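Short-chain type dehydrogenase/reductase (Mycobacterium ulcerans, PDB 3SVT) probably acts as an NAD-linked oxidoreductase of the short-chain dehydrogenase/reductase family, on a substrate that is not established. Local coordinates at residues G94-A99 with F236-A241; M128-H133 with G144-I149; S150-S155 with V249-G254. All coordinates share one frame; numbering follows the deposited sequence.

Contact 1. Residues G94-A99 with F236-A241; sequences GVVHCA and FLLSDA
One leucine, L238, does all the touching from its side, and it settles over a part of strand 94-97 where G94 has no side chain to get in the way. Its two methyls have different tasks. CD2 lies over the bare backbone, with G94 CA at 4.2 Å and the carbonyl of the next residue close as well, V95 O to L238 CD2 being 3.9 Å. CD1 reaches further along the strand and meets V96 CG2 at 3.5 Å, a plain apolar contact between branched tips set at a slant to each other. V96 turns that methyl to the leucine because CG2 stands anti to its carbonyl carbon, while CG1 takes the place anti to the backbone N (chi1 -171°). No hydrogen bond joins the two segments; the fit is one of shape between buried groups.

L238 is also where helix 227-238 gives out, and the residues after it fix how the chain turns away. S239 leaves helical geometry, yet its OG bonds back to F236 O at 2.8 Å, tilted 17° from the carbonyl plane, and its own N reaches the same oxygen. S239 OG in turn accepts from A241 N at 3.1 Å, which makes an ST turn leading into the short 3-10 segment. In the last turn of the helix, F236 stacks on F236 of the second subunit, which places this helix at a subunit interface.

In this Rossmann-type sheet, strand 94-97 runs parallel between strands 13-17 and 144-149. Helix 22-33 packs on the same side as L238, through V27 against V96 and L31 against L238, whereas V95 looks across the sheet to V130 and A134 of helix 113-140.

Contact 2. Residues M128-H133 with G144-I149; sequences MYVLKH and GSFVGI
L131 CD1 sits almost squarely over the F146 ring, 3.6 Å from its centroid and only 8° off the ring normal, a CH-pi contact that spreads one methyl evenly over six ring carbons. V130 takes a different part of the same ring: its CG1 comes in at the edge, near the ring plane, 3.9 Å from F146 CE2. Face and rim are thus met by consecutive residues of one helical turn. The phenylalanine reaches out to them because its CG lies anti to the backbone N (chi1 -173°). L131 is likewise extended, and the bend at its second torsion (chi2 76°) brings CD1 over the ring.

Helix 113-140 links strand 94-97 to the adjacent parallel strand 144-149, so the contact lies within a right-handed beta-alpha-beta crossover of the Rossmann fold, where the connecting helix packs back on the strand that follows it.

Around this core, V95 and H97 of the neighbouring strand touch both V130 and F146. On the other strand face, V147 packs against L237 and L238 of helix 227-238. Away from the sheet the helix turns polar: K132 NZ forms a salt bridge with E75 and also bonds to V111 O of the third subunit, while Y129 OH bonds to R117 of that same subunit.

Contact 3. Residues S150-S155 with V249-G254; sequences SSIAAS and VINVDG
N251 reaches S155 with its amide nitrogen, and this is the close, directional half of the contact. The ND2 group gives one hydrogen to S155 OG at 3.1 Å in a nearly straight bond (165°), and another to D253 OD2 at 2.9 Å. Both partners lie close to the amide plane, so the two bonds fix the rotation of the amide. I152 fills in beside them: its CD1 presses on D253 OD2 at 3.5 Å, and its CG1 runs across N251 ND2 at 4.0 Å.

The far end is looser. S150 and V249 both face the opposing segment, with S150 OG and V249 CG1 still 6.0 Å apart. S155 is partly exposed, so its bond from N251 lies toward the open side. Behind the short helix, S151 caps it through A153 N and packs on Y164, which with K168 fits the YxxxK pattern of this family.

D253 collects N-H donors: OD1 takes G255 N, and OD2 takes M257 N besides N251 ND2, which meets it from above the carboxylate plane. So many donors around one buried carboxylate would probably favour its ionised form.

Following the chain from the N terminus, strand 94-97 comes first, and contact 1 closes the longest loop, returning only at the end of helix 227-238. Contact 2 falls wholly within that loop: helix 113-140 leads after a short turn into strand 144-149, the sheet neighbour of 94-97. Contact 3 opens straight afterwards, at 150-155, and closes at 249-254 beyond contact 1, so these two cross while contacts 2 and 3 stand in series. Together they tie helices on both faces to one parallel sheet and join the loop and short helix that follow strand 144-149 to strand 249-252 and the turn after it. Contacts 1 and 3 also border the second subunit.

Contact 1. Residues G94-A99 with F236-A241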
loop_
_atom_site.group_PDB
_atom_site.type_symbol
_atom_site.label_atom_id
_atom_site.label_comp_id
_atom_site.label_asym_id
_atom_site.label_seq_id
_atom_site.Cartn_x
_atom_site.Cartn_y
_atom_site.Cartn_z
ATOM N N GLY B 94 -26.364 10.972 -2.957
ATOM C CA GLY B 94 -24.935 10.933 -2.707
ATOM C C GLY B 94 -24.416 12.111 -1.944
ATOM O O GLY B 94 -25.145 13.065 -1.682
ATOM N N VAL B 95 -23.129 12.035 -1.634
ATOM C CA VAL B 95 -22.465 13.041 -0.839
ATOM C C VAL B 95 -21.076 13.187 -1.374
ATOM O O VAL B 95 -20.437 12.195 -1.712
ATOM C CB VAL B 95 -22.343 12.606 0.676
ATOM C CG1 VAL B 95 -21.536 13.611 1.475
ATOM C CG2 VAL B 95 -23.702 12.436 1.293
ATOM N N VAL B 96 -20.607 14.426 -1.420
ATOM C CA VAL B 96 -19.204 14.724 -1.610
ATOM C C VAL B 96 -18.744 15.583 -0.445
ATOM O O VAL B 96 -19.237 16.725 -0.245
ATOM C CB VAL B 96 -18.936 15.444 -2.930
ATOM C CG1 VAL B 96 -17.400 15.517 -3.178
ATOM C CG2 VAL B 96 -19.631 14.728 -4.105
ATOM N N HIS B 97 -17.817 15.035 0.336
ATOM C CA HIS B 97 -17.396 15.643 1.584
ATOM C C HIS B 97 -16.048 16.338 1.379
ATOM O O HIS B 97 -14.992 15.701 1.342
ATOM C CB HIS B 97 -17.404 14.606 2.729
ATOM C CG HIS B 97 -16.831 15.111 4.023
ATOM N ND1 HIS B 97 -17.384 16.161 4.730
ATOM C CD2 HIS B 97 -15.730 14.729 4.720
ATOM C CE1 HIS B 97 -16.656 16.397 5.807
ATOM N NE2 HIS B 97 -15.658 15.532 5.834
ATOM N N CYS B 98 -16.112 17.657 1.201
ATOM C CA CYS B 98 -14.922 18.478 0.988
ATOM C C CYS B 98 -14.543 19.342 2.183
ATOM O O CYS B 98 -13.446 19.962 2.168
ATOM C CB CYS B 98 -15.122 19.411 -0.201
ATOM S SG CYS B 98 -15.937 18.644 -1.579
ATOM N N ALA B 99 -15.436 19.432 3.167
ATOM C CA ALA B 99 -15.183 20.223 4.363
ATOM C C ALA B 99 -14.062 19.581 5.159
ATOM O O ALA B 99 -14.039 18.366 5.343
ATOM C CB ALA B 99 -16.439 20.333 5.212
ATOM N N PHE B 236 -17.747 11.340 -11.611
ATOM C CA PHE B 236 -17.632 9.966 -12.097
ATOM C C PHE B 236 -17.920 8.962 -10.987
ATOM O O PHE B 236 -18.713 8.047 -11.180
ATOM C CB PHE B 236 -16.252 9.692 -12.690
ATOM C CG PHE B 236 -16.034 8.241 -13.044
ATOM C CD1 PHE B 236 -16.704 7.663 -14.102
ATOM C CD2 PHE B 236 -15.189 7.446 -12.289
ATOM C CE1 PHE B 236 -16.541 6.336 -14.405
ATOM C CE2 PHE B 236 -15.022 6.107 -12.611
ATOM C CZ PHE B 236 -15.713 5.571 -13.673
ATOM N N LEU B 237 -17.316 9.145 -9.815
ATOM C CA LEU B 237 -17.576 8.196 -8.728
ATOM C C LEU B 237 -19.034 8.238 -8.196
ATOM O O LEU B 237 -19.514 7.238 -7.694
ATOM C CB LEU B 237 -16.625 8.393 -7.580
ATOM C CG LEU B 237 -15.163 8.055 -7.813
ATOM C CD1 LEU B 237 -14.363 8.552 -6.622
ATOM C CD2 LEU B 237 -14.957 6.533 -8.044
ATOM N N LEU B 238 -19.711 9.397 -8.287
ATOM C CA LEU B 238 -21.137 9.472 -7.916
ATOM C C LEU B 238 -22.040 8.770 -8.926
ATOM O O LEU B 238 -23.138 8.361 -8.572
ATOM C CB LEU B 238 -21.608 10.922 -7.766
ATOM C CG LEU B 238 -21.051 11.744 -6.614
ATOM C CD1 LEU B 238 -21.335 13.234 -6.825
ATOM C CD2 LEU B 238 -21.580 11.217 -5.272
ATOM N N SER B 239 -21.589 8.689 -10.181
ATOM C CA SER B 239 -22.411 8.252 -11.291
ATOM C C SER B 239 -22.526 6.741 -11.339
ATOM O O SER B 239 -21.712 5.998 -10.737
ATOM C CB SER B 239 -21.833 8.736 -12.629
ATOM O OG SER B 239 -20.801 7.849 -13.079
ATOM N N ASP B 240 -23.507 6.287 -12.116
ATOM C CA ASP B 240 -23.738 4.869 -12.302
ATOM C C ASP B 240 -22.634 4.186 -13.118
ATOM O O ASP B 240 -22.528 2.963 -13.109
ATOM C CB ASP B 240 -25.080 4.638 -12.993
ATOM C CG ASP B 240 -26.268 5.111 -12.154
ATOM O OD1 ASP B 240 -26.114 5.388 -10.939
ATOM O OD2 ASP B 240 -27.371 5.188 -12.722
ATOM N N ALA B 241 -21.803 4.976 -13.792
ATOM C CA ALA B 241 -20.661 4.449 -14.514
ATOM C C ALA B 241 -19.587 3.889 -13.573
ATOM O O ALA B 241 -18.668 3.207 -14.035
ATOM C CB ALA B 241 -20.061 5.517 -15.458
#

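Contact 2. Residues M128-H133 with G144-I149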
loop_
_atom_site.group_PDB
_atom_site.type_symbol
_atom_site.label_atom_id
_atom_site.label_comp_id
_atom_site.label_asym_id
_atom_site.label_seq_id
_atom_site.Cartn_x
_atom_site.Cartn_y
_atom_site.Cartn_z
ATOM N N MET B 128 -16.841 11.655 10.282
ATOM C CA MET B 128 -17.631 10.581 10.834
ATOM C C MET B 128 -19.095 10.987 10.956
ATOM O O MET B 128 -19.993 10.235 10.565
ATOM C CB MET B 128 -17.088 10.166 12.184
ATOM C CG MET B 128 -17.776 9.001 12.748
ATOM S SD MET B 128 -19.360 9.272 13.627
ATOM C CE MET B 128 -18.791 9.682 15.266
ATOM N N TYR B 129 -19.340 12.197 11.462
ATOM C CA TYR B 129 -20.737 12.648 11.589
ATOM C C TYR B 129 -21.435 12.699 10.226
ATOM O O TYR B 129 -22.575 12.225 10.080
ATOM C CB TYR B 129 -20.872 13.988 12.300
ATOM C CG TYR B 129 -20.150 14.115 13.613
ATOM C CD1 TYR B 129 -20.012 13.046 14.474
ATOM C CD2 TYR B 129 -19.614 15.326 13.998
ATOM C CE1 TYR B 129 -19.352 13.190 15.672
ATOM C CE2 TYR B 129 -18.956 15.466 15.175
ATOM C CZ TYR B 129 -18.819 14.396 16.009
ATOM O OH TYR B 129 -18.148 14.555 17.206
ATOM N N VAL B 130 -20.757 13.273 9.235
ATOM C CA VAL B 130 -21.325 13.364 7.903
ATOM C C VAL B 130 -21.646 11.987 7.333
ATOM O O VAL B 130 -22.736 11.769 6.808
ATOM C CB VAL B 130 -20.415 14.162 6.942
ATOM C CG1 VAL B 130 -20.918 14.061 5.509
ATOM C CG2 VAL B 130 -20.389 15.654 7.367
ATOM N N LEU B 131 -20.709 11.053 7.472
ATOM C CA LEU B 131 -20.888 9.708 6.931
ATOM C C LEU B 131 -21.981 8.914 7.683
ATOM O O LEU B 131 -22.823 8.279 7.053
ATOM C CB LEU B 131 -19.567 8.965 6.965
ATOM C CG LEU B 131 -19.498 7.516 6.422
ATOM C CD1 LEU B 131 -19.489 7.394 4.896
ATOM C CD2 LEU B 131 -18.286 6.861 6.970
ATOM N N LYS B 132 -21.945 8.958 9.020
ATOM C CA LYS B 132 -22.917 8.282 9.868
ATOM C C LYS B 132 -24.323 8.609 9.413
ATOM O O LYS B 132 -25.112 7.720 9.117
ATOM C CB LYS B 132 -22.716 8.730 11.318
ATOM C CG LYS B 132 -23.631 8.095 12.392
ATOM C CD LYS B 132 -23.219 8.575 13.762
ATOM C CE LYS B 132 -24.224 8.260 14.860
ATOM N NZ LYS B 132 -23.823 8.941 16.151
ATOM N N HIS B 133 -24.630 9.901 9.347
ATOM C CA HIS B 133 -25.998 10.322 9.107
ATOM C C HIS B 133 -26.396 10.256 7.642
ATOM O O HIS B 133 -27.541 9.877 7.313
ATOM C CB HIS B 133 -26.240 11.704 9.735
ATOM C CG HIS B 133 -26.184 11.679 11.230
ATOM N ND1 HIS B 133 -27.254 11.283 11.999
ATOM C CD2 HIS B 133 -25.171 11.937 12.096
ATOM C CE1 HIS B 133 -26.916 11.322 13.276
ATOM N NE2 HIS B 133 -25.654 11.714 13.364
ATOM N N GLY B 144 -26.583 4.432 -2.812
ATOM C CA GLY B 144 -26.055 5.747 -3.162
ATOM C C GLY B 144 -24.552 5.723 -3.165
ATOM O O GLY B 144 -23.956 4.650 -3.150
ATOM N N SER B 145 -23.931 6.902 -3.178
ATOM C CA SER B 145 -22.479 7.010 -3.363
ATOM C C SER B 145 -21.875 8.138 -2.532
ATOM O O SER B 145 -22.268 9.290 -2.685
ATOM C CB SER B 145 -22.150 7.238 -4.865
ATOM O OG SER B 145 -20.744 7.440 -5.047
ATOM N N PHE B 146 -20.933 7.801 -1.652
ATOM C CA PHE B 146 -20.316 8.777 -0.767
ATOM C C PHE B 146 -18.868 8.973 -1.256
ATOM O O PHE B 146 -18.145 8.006 -1.412
ATOM C CB PHE B 146 -20.321 8.257 0.675
ATOM C CG PHE B 146 -19.863 9.265 1.686
ATOM C CD1 PHE B 146 -18.514 9.580 1.825
ATOM C CD2 PHE B 146 -20.794 9.916 2.506
ATOM C CE1 PHE B 146 -18.098 10.529 2.761
ATOM C CE2 PHE B 146 -20.387 10.860 3.434
ATOM C CZ PHE B 146 -19.044 11.170 3.565
ATOM N N VAL B 147 -18.468 10.203 -1.508
ATOM C CA VAL B 147 -17.115 10.502 -1.910
ATOM C C VAL B 147 -16.452 11.436 -0.885
ATOM O O VAL B 147 -16.874 12.594 -0.676
ATOM C CB VAL B 147 -17.103 11.160 -3.312
ATOM C CG1 VAL B 147 -15.635 11.479 -3.776
ATOM C CG2 VAL B 147 -17.849 10.267 -4.319
ATOM N N GLY B 148 -15.404 10.942 -0.257
ATOM C CA GLY B 148 -14.625 11.732 0.666
ATOM C C GLY B 148 -13.432 12.365 -0.009
ATOM O O GLY B 148 -12.679 11.696 -0.739
ATOM N N ILE B 149 -13.234 13.652 0.239
ATOM C CA ILE B 149 -12.048 14.333 -0.299
ATOM C C ILE B 149 -10.910 14.346 0.719
ATOM O O ILE B 149 -10.984 15.011 1.748
ATOM C CB ILE B 149 -12.326 15.763 -0.739
ATOM C CG1 ILE B 149 -13.531 15.809 -1.690
ATOM C CG2 ILE B 149 -11.053 16.361 -1.389
ATOM C CD1 ILE B 149 -13.326 15.090 -2.999
#

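Contact 3. Residues S150-S155 with V249-G254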
loop_
_atom_site.group_PDB
_atom_site.type_symbol
_atom_site.label_atom_id
_atom_site.label_comp_id
_atom_site.label_asym_id
_atom_site.label_seq_id
_atom_site.Cartn_x
_atom_site.Cartn_y
_atom_site.Cartn_z
ATOM N N SER B 150 -9.855 13.607 0.402
ATOM C CA SER B 150 -8.712 13.454 1.283
ATOM C C SER B 150 -7.586 14.396 0.826
ATOM O O SER B 150 -7.843 15.558 0.579
ATOM C CB SER B 150 -8.303 11.986 1.303
ATOM O OG SER B 150 -7.163 11.740 2.111
ATOM N N SER B 151 -6.350 13.906 0.736
ATOM C CA SER B 151 -5.213 14.697 0.261
ATOM C C SER B 151 -4.022 13.805 -0.031
ATOM O O SER B 151 -3.858 12.741 0.568
ATOM C CB SER B 151 -4.760 15.710 1.312
ATOM O OG SER B 151 -3.594 16.412 0.881
ATOM N N ILE B 152 -3.161 14.259 -0.940
ATOM C CA ILE B 152 -1.870 13.611 -1.121
ATOM C C ILE B 152 -1.035 13.590 0.185
ATOM O O ILE B 152 -0.140 12.760 0.344
ATOM C CB ILE B 152 -1.066 14.295 -2.228
ATOM C CG1 ILE B 152 0.204 13.485 -2.545
ATOM C CG2 ILE B 152 -0.750 15.731 -1.822
ATOM C CD1 ILE B 152 0.756 13.749 -3.938
ATOM N N ALA B 153 -1.312 14.505 1.108
ATOM C CA ALA B 153 -0.685 14.480 2.418
ATOM C C ALA B 153 -0.893 13.140 3.133
ATOM O O ALA B 153 -0.050 12.749 3.934
ATOM C CB ALA B 153 -1.160 15.661 3.280
ATOM N N ALA B 154 -1.981 12.427 2.817
ATOM C CA ALA B 154 -2.212 11.074 3.321
ATOM C C ALA B 154 -1.392 10.000 2.608
ATOM O O ALA B 154 -1.078 8.988 3.216
ATOM C CB ALA B 154 -3.765 10.689 3.252
ATOM N N SER B 155 -1.071 10.177 1.326
ATOM C CA SER B 155 -0.370 9.114 0.577
ATOM C C SER B 155 1.142 9.284 0.642
ATOM O O SER B 155 1.868 8.309 0.546
ATOM C CB SER B 155 -0.807 9.059 -0.891
ATOM O OG SER B 155 -0.591 10.296 -1.543
ATOM N N VAL B 249 -9.230 4.376 -3.056
ATOM C CA VAL B 249 -8.569 5.602 -2.602
ATOM C C VAL B 249 -7.696 6.087 -3.770
ATOM O O VAL B 249 -6.678 5.499 -4.057
ATOM C CB VAL B 249 -7.715 5.376 -1.346
ATOM C CG1 VAL B 249 -6.920 6.648 -1.002
ATOM C CG2 VAL B 249 -8.573 4.955 -0.178
ATOM N N ILE B 250 -8.130 7.151 -4.454
ATOM C CA ILE B 250 -7.643 7.482 -5.808
ATOM C C ILE B 250 -7.014 8.882 -5.833
ATOM O O ILE B 250 -7.681 9.865 -5.453
ATOM C CB ILE B 250 -8.845 7.456 -6.813
ATOM C CG1 ILE B 250 -9.496 6.073 -6.851
ATOM C CG2 ILE B 250 -8.384 7.833 -8.221
ATOM C CD1 ILE B 250 -10.851 5.983 -7.671
ATOM N N ASN B 251 -5.748 8.984 -6.257
ATOM C CA ASN B 251 -5.092 10.266 -6.332
ATOM C C ASN B 251 -5.399 10.968 -7.643
ATOM O O ASN B 251 -5.348 10.345 -8.696
ATOM C CB ASN B 251 -3.554 10.169 -6.151
ATOM C CG ASN B 251 -3.143 9.979 -4.703
ATOM O OD1 ASN B 251 -3.742 9.199 -3.990
ATOM N ND2 ASN B 251 -2.092 10.686 -4.272
ATOM N N VAL B 252 -5.728 12.263 -7.544
ATOM C CA VAL B 252 -5.872 13.192 -8.688
ATOM C C VAL B 252 -4.786 14.243 -8.460
ATOM O O VAL B 252 -5.033 15.321 -7.845
ATOM C CB VAL B 252 -7.248 13.840 -8.726
ATOM C CG1 VAL B 252 -7.325 14.897 -9.842
ATOM C CG2 VAL B 252 -8.338 12.758 -8.933
ATOM N N ASP B 253 -3.579 13.917 -8.904
ATOM C CA ASP B 253 -2.376 14.644 -8.437
ATOM C C ASP B 253 -1.266 14.817 -9.463
ATOM O O ASP B 253 -0.147 15.221 -9.121
ATOM C CB ASP B 253 -1.844 13.937 -7.190
ATOM C CG ASP B 253 -1.226 12.586 -7.483
ATOM O OD1 ASP B 253 -1.173 12.145 -8.657
ATOM O OD2 ASP B 253 -0.761 11.963 -6.492
ATOM N N GLY B 254 -1.561 14.565 -10.742
ATOM C CA GLY B 254 -0.535 14.669 -11.791
ATOM C C GLY B 254 0.583 13.627 -11.714
ATOM O O GLY B 254 1.602 13.748 -12.399
#